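Local coordinates for glycosyl hydrolases family 31 family protein (Aspergillus niger, PDB 6DRU) that hydrolyses xyloglucan oligosaccharides, releasing alpha-xylose from the glucose at their non-reducing end, as a glycosidase of family 31, at residues Q641-P653 with V703-V717. Numbering follows the deposited sequence.
With NAG (2-acetamido-2-deoxy-beta-D-glucopyranose), chain K; NAG (2-acetamido-2-deoxy-beta-D-glucopyranose), chain E.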
# COMPACT_ATOMS: atom_id res chain seq x y z
N GLN A 641 2.54 41.65 17.22
CA GLN A 641 2.92 42.73 16.32
C GLN A 641 3.95 43.69 16.93
O GLN A 641 4.26 44.71 16.31
CB GLN A 641 1.68 43.52 15.87
CG GLN A 641 0.61 42.67 15.20
CD GLN A 641 -0.60 43.47 14.77
OE1 GLN A 641 -1.70 42.94 14.64
NE2 GLN A 641 -0.39 44.76 14.54
N GLN A 642 4.47 43.39 18.12
CA GLN A 642 5.59 44.11 18.70
C GLN A 642 6.72 43.13 18.99
O GLN A 642 6.48 41.94 19.21
CB GLN A 642 5.20 44.84 19.99
CG GLN A 642 4.00 45.75 19.90
CD GLN A 642 3.71 46.47 21.21
OE1 GLN A 642 2.72 47.19 21.34
NE2 GLN A 642 4.58 46.27 22.19
N TYR A 643 7.94 43.64 19.01
CA TYR A 643 9.09 42.79 19.26
C TYR A 643 10.30 43.65 19.60
O TYR A 643 10.32 44.85 19.31
CB TYR A 643 9.41 41.90 18.06
CG TYR A 643 9.83 42.66 16.82
CD1 TYR A 643 8.88 43.19 15.95
CD2 TYR A 643 11.17 42.84 16.52
CE1 TYR A 643 9.26 43.89 14.82
CE2 TYR A 643 11.56 43.54 15.39
CZ TYR A 643 10.60 44.06 14.54
OH TYR A 643 10.98 44.75 13.42
N MET A 644 11.29 43.02 20.21
CA MET A 644 12.57 43.66 20.47
C MET A 644 13.52 43.34 19.32
O MET A 644 13.86 42.18 19.10
CB MET A 644 13.16 43.18 21.80
CG MET A 644 12.39 43.67 23.03
SD MET A 644 12.63 45.42 23.41
CE MET A 644 14.36 45.46 23.85
N PHE A 645 13.92 44.37 18.58
CA PHE A 645 14.92 44.22 17.52
C PHE A 645 16.28 44.47 18.14
O PHE A 645 16.71 45.61 18.30
CB PHE A 645 14.64 45.17 16.36
CG PHE A 645 15.53 44.97 15.18
CD1 PHE A 645 15.54 43.76 14.51
CD2 PHE A 645 16.37 45.98 14.75
CE1 PHE A 645 16.37 43.57 13.42
CE2 PHE A 645 17.20 45.79 13.66
CZ PHE A 645 17.20 44.58 12.99
N GLY A 646 16.98 43.39 18.48
CA GLY A 646 18.17 43.48 19.28
C GLY A 646 17.82 43.70 20.74
O GLY A 646 16.64 43.64 21.13
N PRO A 647 18.82 43.96 21.58
CA PRO A 647 18.56 44.10 23.02
C PRO A 647 18.01 45.46 23.43
O PRO A 647 17.55 45.60 24.57
CB PRO A 647 19.94 43.86 23.64
CG PRO A 647 20.89 44.32 22.60
CD PRO A 647 20.26 43.98 21.27
N ARG A 648 18.03 46.46 22.55
CA ARG A 648 17.70 47.82 22.96
C ARG A 648 16.48 48.42 22.28
O ARG A 648 15.82 49.27 22.87
CB ARG A 648 18.90 48.76 22.72
CG ARG A 648 20.19 48.30 23.37
CD ARG A 648 20.23 48.67 24.85
NE ARG A 648 21.37 48.08 25.54
CZ ARG A 648 22.45 48.76 25.93
NH1 ARG A 648 22.52 50.07 25.70
NH2 ARG A 648 23.44 48.14 26.55
N LEU A 649 16.14 47.99 21.06
CA LEU A 649 15.06 48.61 20.30
C LEU A 649 13.77 47.82 20.46
O LEU A 649 13.77 46.59 20.41
CB LEU A 649 15.44 48.70 18.82
CG LEU A 649 16.58 49.66 18.47
CD1 LEU A 649 16.90 49.59 16.99
CD2 LEU A 649 16.22 51.08 18.87
N LEU A 650 12.66 48.54 20.64
CA LEU A 650 11.33 47.96 20.65
C LEU A 650 10.55 48.54 19.48
O LEU A 650 10.34 49.75 19.40
CB LEU A 650 10.61 48.25 21.97
CG LEU A 650 9.14 47.82 22.03
CD1 LEU A 650 9.03 46.34 22.35
CD2 LEU A 650 8.36 48.65 23.03
N VAL A 651 10.10 47.67 18.58
CA VAL A 651 9.48 48.07 17.32
C VAL A 651 8.03 47.63 17.31
O VAL A 651 7.68 46.58 17.84
CB VAL A 651 10.25 47.48 16.11
CG1 VAL A 651 9.67 47.98 14.80
CG2 VAL A 651 11.73 47.80 16.21
N SER A 652 7.17 48.46 16.69
CA SER A 652 5.75 48.13 16.52
C SER A 652 5.26 48.84 15.27
O SER A 652 5.01 50.05 15.28
CB SER A 652 4.93 48.53 17.74
OG SER A 652 3.55 48.29 17.52
N PRO A 653 5.09 48.11 14.16
CA PRO A 653 4.69 48.76 12.91
C PRO A 653 3.23 49.20 12.94
O PRO A 653 2.39 48.62 13.64
CB PRO A 653 4.90 47.67 11.85
CG PRO A 653 5.73 46.62 12.52
CD PRO A 653 5.39 46.69 13.97
N VAL A 703 8.94 53.33 17.47
CA VAL A 703 10.12 52.63 17.96
C VAL A 703 10.57 53.29 19.25
O VAL A 703 10.76 54.51 19.30
CB VAL A 703 11.27 52.65 16.92
CG1 VAL A 703 12.57 52.18 17.56
CG2 VAL A 703 10.92 51.78 15.72
N PHE A 704 10.73 52.49 20.30
CA PHE A 704 11.32 52.93 21.56
C PHE A 704 12.69 52.29 21.71
O PHE A 704 13.06 51.36 20.98
CB PHE A 704 10.43 52.56 22.75
CG PHE A 704 9.06 53.15 22.69
CD1 PHE A 704 8.08 52.57 21.90
CD2 PHE A 704 8.74 54.28 23.42
CE1 PHE A 704 6.81 53.11 21.84
CE2 PHE A 704 7.47 54.82 23.37
CZ PHE A 704 6.51 54.23 22.58
N HIS A 705 13.46 52.78 22.67
CA HIS A 705 14.78 52.20 22.91
C HIS A 705 15.14 52.29 24.38
O HIS A 705 14.79 53.26 25.06
CB HIS A 705 15.85 52.87 22.04
CG HIS A 705 16.16 54.28 22.44
ND1 HIS A 705 17.04 54.60 23.45
CD2 HIS A 705 15.72 55.46 21.93
CE1 HIS A 705 17.12 55.91 23.57
NE2 HIS A 705 16.33 56.46 22.66
N LEU A 706 15.83 51.27 24.87
CA LEU A 706 16.37 51.25 26.22
C LEU A 706 17.78 51.81 26.22
O LEU A 706 18.51 51.71 25.23
CB LEU A 706 16.36 49.83 26.79
CG LEU A 706 14.98 49.19 26.96
CD1 LEU A 706 15.11 47.70 27.26
CD2 LEU A 706 14.19 49.89 28.04
N GLY A 707 18.17 52.39 27.35
CA GLY A 707 19.46 53.05 27.42
C GLY A 707 19.50 54.27 26.51
O GLY A 707 18.48 54.76 26.02
N SER A 708 20.71 54.76 26.29
CA SER A 708 20.91 55.91 25.43
C SER A 708 20.95 55.49 23.97
O SER A 708 21.37 54.38 23.63
CB SER A 708 22.19 56.66 25.80
OG SER A 708 22.67 57.42 24.71
N ARG A 709 20.53 56.41 23.09
CA ARG A 709 20.55 56.11 21.67
C ARG A 709 21.98 56.04 21.15
O ARG A 709 22.29 55.22 20.27
CB ARG A 709 19.78 57.18 20.90
CG ARG A 709 19.98 57.10 19.39
CD ARG A 709 19.68 58.42 18.70
NE ARG A 709 18.28 58.79 18.78
CZ ARG A 709 17.64 59.48 17.84
NH1 ARG A 709 18.29 59.86 16.75
NH2 ARG A 709 16.36 59.78 17.99
N GLU A 710 22.87 56.87 21.69
CA GLU A 710 24.23 56.93 21.18
C GLU A 710 25.01 55.67 21.52
O GLU A 710 25.98 55.35 20.82
CB GLU A 710 24.91 58.19 21.70
CG GLU A 710 26.33 58.41 21.20
CD GLU A 710 27.38 57.96 22.19
OE1 GLU A 710 27.01 57.38 23.24
OE2 GLU A 710 28.58 58.20 21.93
N GLU A 711 24.61 54.95 22.57
CA GLU A 711 25.28 53.69 22.90
C GLU A 711 24.84 52.57 21.98
O GLU A 711 25.68 51.78 21.51
CB GLU A 711 24.99 53.28 24.34
CG GLU A 711 24.78 54.40 25.32
CD GLU A 711 24.30 53.90 26.67
OE1 GLU A 711 25.13 53.41 27.46
OE2 GLU A 711 23.07 53.96 26.91
N LEU A 712 23.54 52.47 21.70
CA LEU A 712 23.06 51.43 20.80
C LEU A 712 23.56 51.64 19.39
O LEU A 712 23.84 50.67 18.67
CB LEU A 712 21.53 51.35 20.85
CG LEU A 712 20.64 52.30 20.03
CD1 LEU A 712 20.34 51.73 18.65
CD2 LEU A 712 19.35 52.58 20.79
N LEU A 713 23.71 52.90 18.96
CA LEU A 713 24.31 53.18 17.67
C LEU A 713 25.80 52.84 17.65
O LEU A 713 26.37 52.70 16.56
CB LEU A 713 24.11 54.65 17.30
CG LEU A 713 23.04 54.97 16.26
CD1 LEU A 713 21.68 54.45 16.70
CD2 LEU A 713 22.97 56.47 16.01
N SER A 714 26.42 52.69 18.82
CA SER A 714 27.83 52.31 18.89
C SER A 714 28.05 50.81 18.75
O SER A 714 29.15 50.39 18.37
CB SER A 714 28.44 52.79 20.21
OG SER A 714 28.13 51.89 21.26
N GLY A 715 27.03 50.00 19.04
CA GLY A 715 27.12 48.56 18.97
C GLY A 715 27.43 47.88 20.30
O GLY A 715 27.07 46.71 20.48
N ASN A 716 28.08 48.59 21.23
CA ASN A 716 28.40 48.02 22.53
C ASN A 716 27.12 47.89 23.34
O ASN A 716 26.76 48.74 24.16
CB ASN A 716 29.44 48.86 23.27
CG ASN A 716 30.70 49.06 22.47
OD1 ASN A 716 30.71 48.92 21.25
ND2 ASN A 716 31.80 49.37 23.16
N VAL A 717 26.41 46.78 23.12
CA VAL A 717 25.16 46.49 23.82
C VAL A 717 25.18 45.12 24.49
O VAL A 717 24.22 44.76 25.17
CB VAL A 717 23.95 46.60 22.88
CG1 VAL A 717 23.71 48.06 22.52
CG2 VAL A 717 24.16 45.77 21.62
C1 NAG K . 16.61 63.07 19.96
C2 NAG K . 16.49 64.24 19.01
C3 NAG K . 17.39 64.09 17.84
C4 NAG K . 18.81 63.79 18.29
C5 NAG K . 18.82 62.64 19.27
C6 NAG K . 20.22 62.44 19.82
C7 NAG K . 14.40 65.54 18.94
C8 NAG K . 15.04 66.63 19.77
N2 NAG K . 15.15 64.38 18.59
O3 NAG K . 17.33 65.25 17.05
O4 NAG K . 19.59 63.46 17.17
O5 NAG K . 17.95 62.91 20.34
O6 NAG K . 20.21 61.40 20.77
O7 NAG K . 13.25 65.65 18.58
C1 NAG E . -4.93 42.56 15.66
C2 NAG E . -5.22 43.28 14.35
C3 NAG E . -6.47 42.80 13.71
C4 NAG E . -6.47 41.29 13.62
C5 NAG E . -6.26 40.71 15.00
C6 NAG E . -6.27 39.20 14.93
C7 NAG E . -4.37 45.56 14.04
C8 NAG E . -4.47 47.05 14.31
N2 NAG E . -5.32 44.67 14.60
O3 NAG E . -6.58 43.38 12.43
O4 NAG E . -7.71 40.84 13.10
O5 NAG E . -5.01 41.17 15.48
O6 NAG E . -5.08 38.68 15.46
O7 NAG E . -3.46 45.13 13.36
O HOH W 1 21.11 51.81 24.35
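Two neighbouring strands of the six-stranded antiparallel sheet meet where Leu-649, Leu-650 and Val-651 pair with His-705, Phe-704 and Val-703. The axes of strands 649-651 and 703-705 make 160°, close to antiparallel, and Leu-650 with Phe-704 is the hydrogen-bonded pair: Leu-650 N to Phe-704 O is 2.9 Å and nearly straight (176°), with the donor above the carbonyl plane, whereas the return bond from Phe-704 N reaches Leu-650 O in its carbonyl plane. Leu-706 N adds a bond to Arg-648 O at 2.8 Å, extending the ladder past Leu-649 and His-705. On one face Leu-650 and Phe-704 lie side by side, Leu-650 CD2 4.1 Å from Phe-704 CD1; on the other, Leu-649 CD2 reaches His-705 CB at 3.7 Å and meets Val-703 CG1 and Leu-712 CD2 of helix 709-712.

Beyond the strand pair, Arg-648 packs against segment 703-717, its chain bent at chi2 (-81°) along Val-717, whose CG1 sits 3.7 Å above the centre of the guanidinium plane. Water 1, in that plane, accepts from Arg-648 NH1 at 2.6 Å and donates to Leu-706 O and Ser-708 O. Helix 709-712 begins with a capping box: Ser-708 N to Glu-711 OE2 2.6 Å, Glu-710 N to Ser-708 OG 3.1 Å. Pro-647 CG packs on Val-717 CG2, while its ring touches Tyr-598 and Ile-602: this is the antiparallel sheet of the family 31 C-terminal domain, packed on helix 596-609.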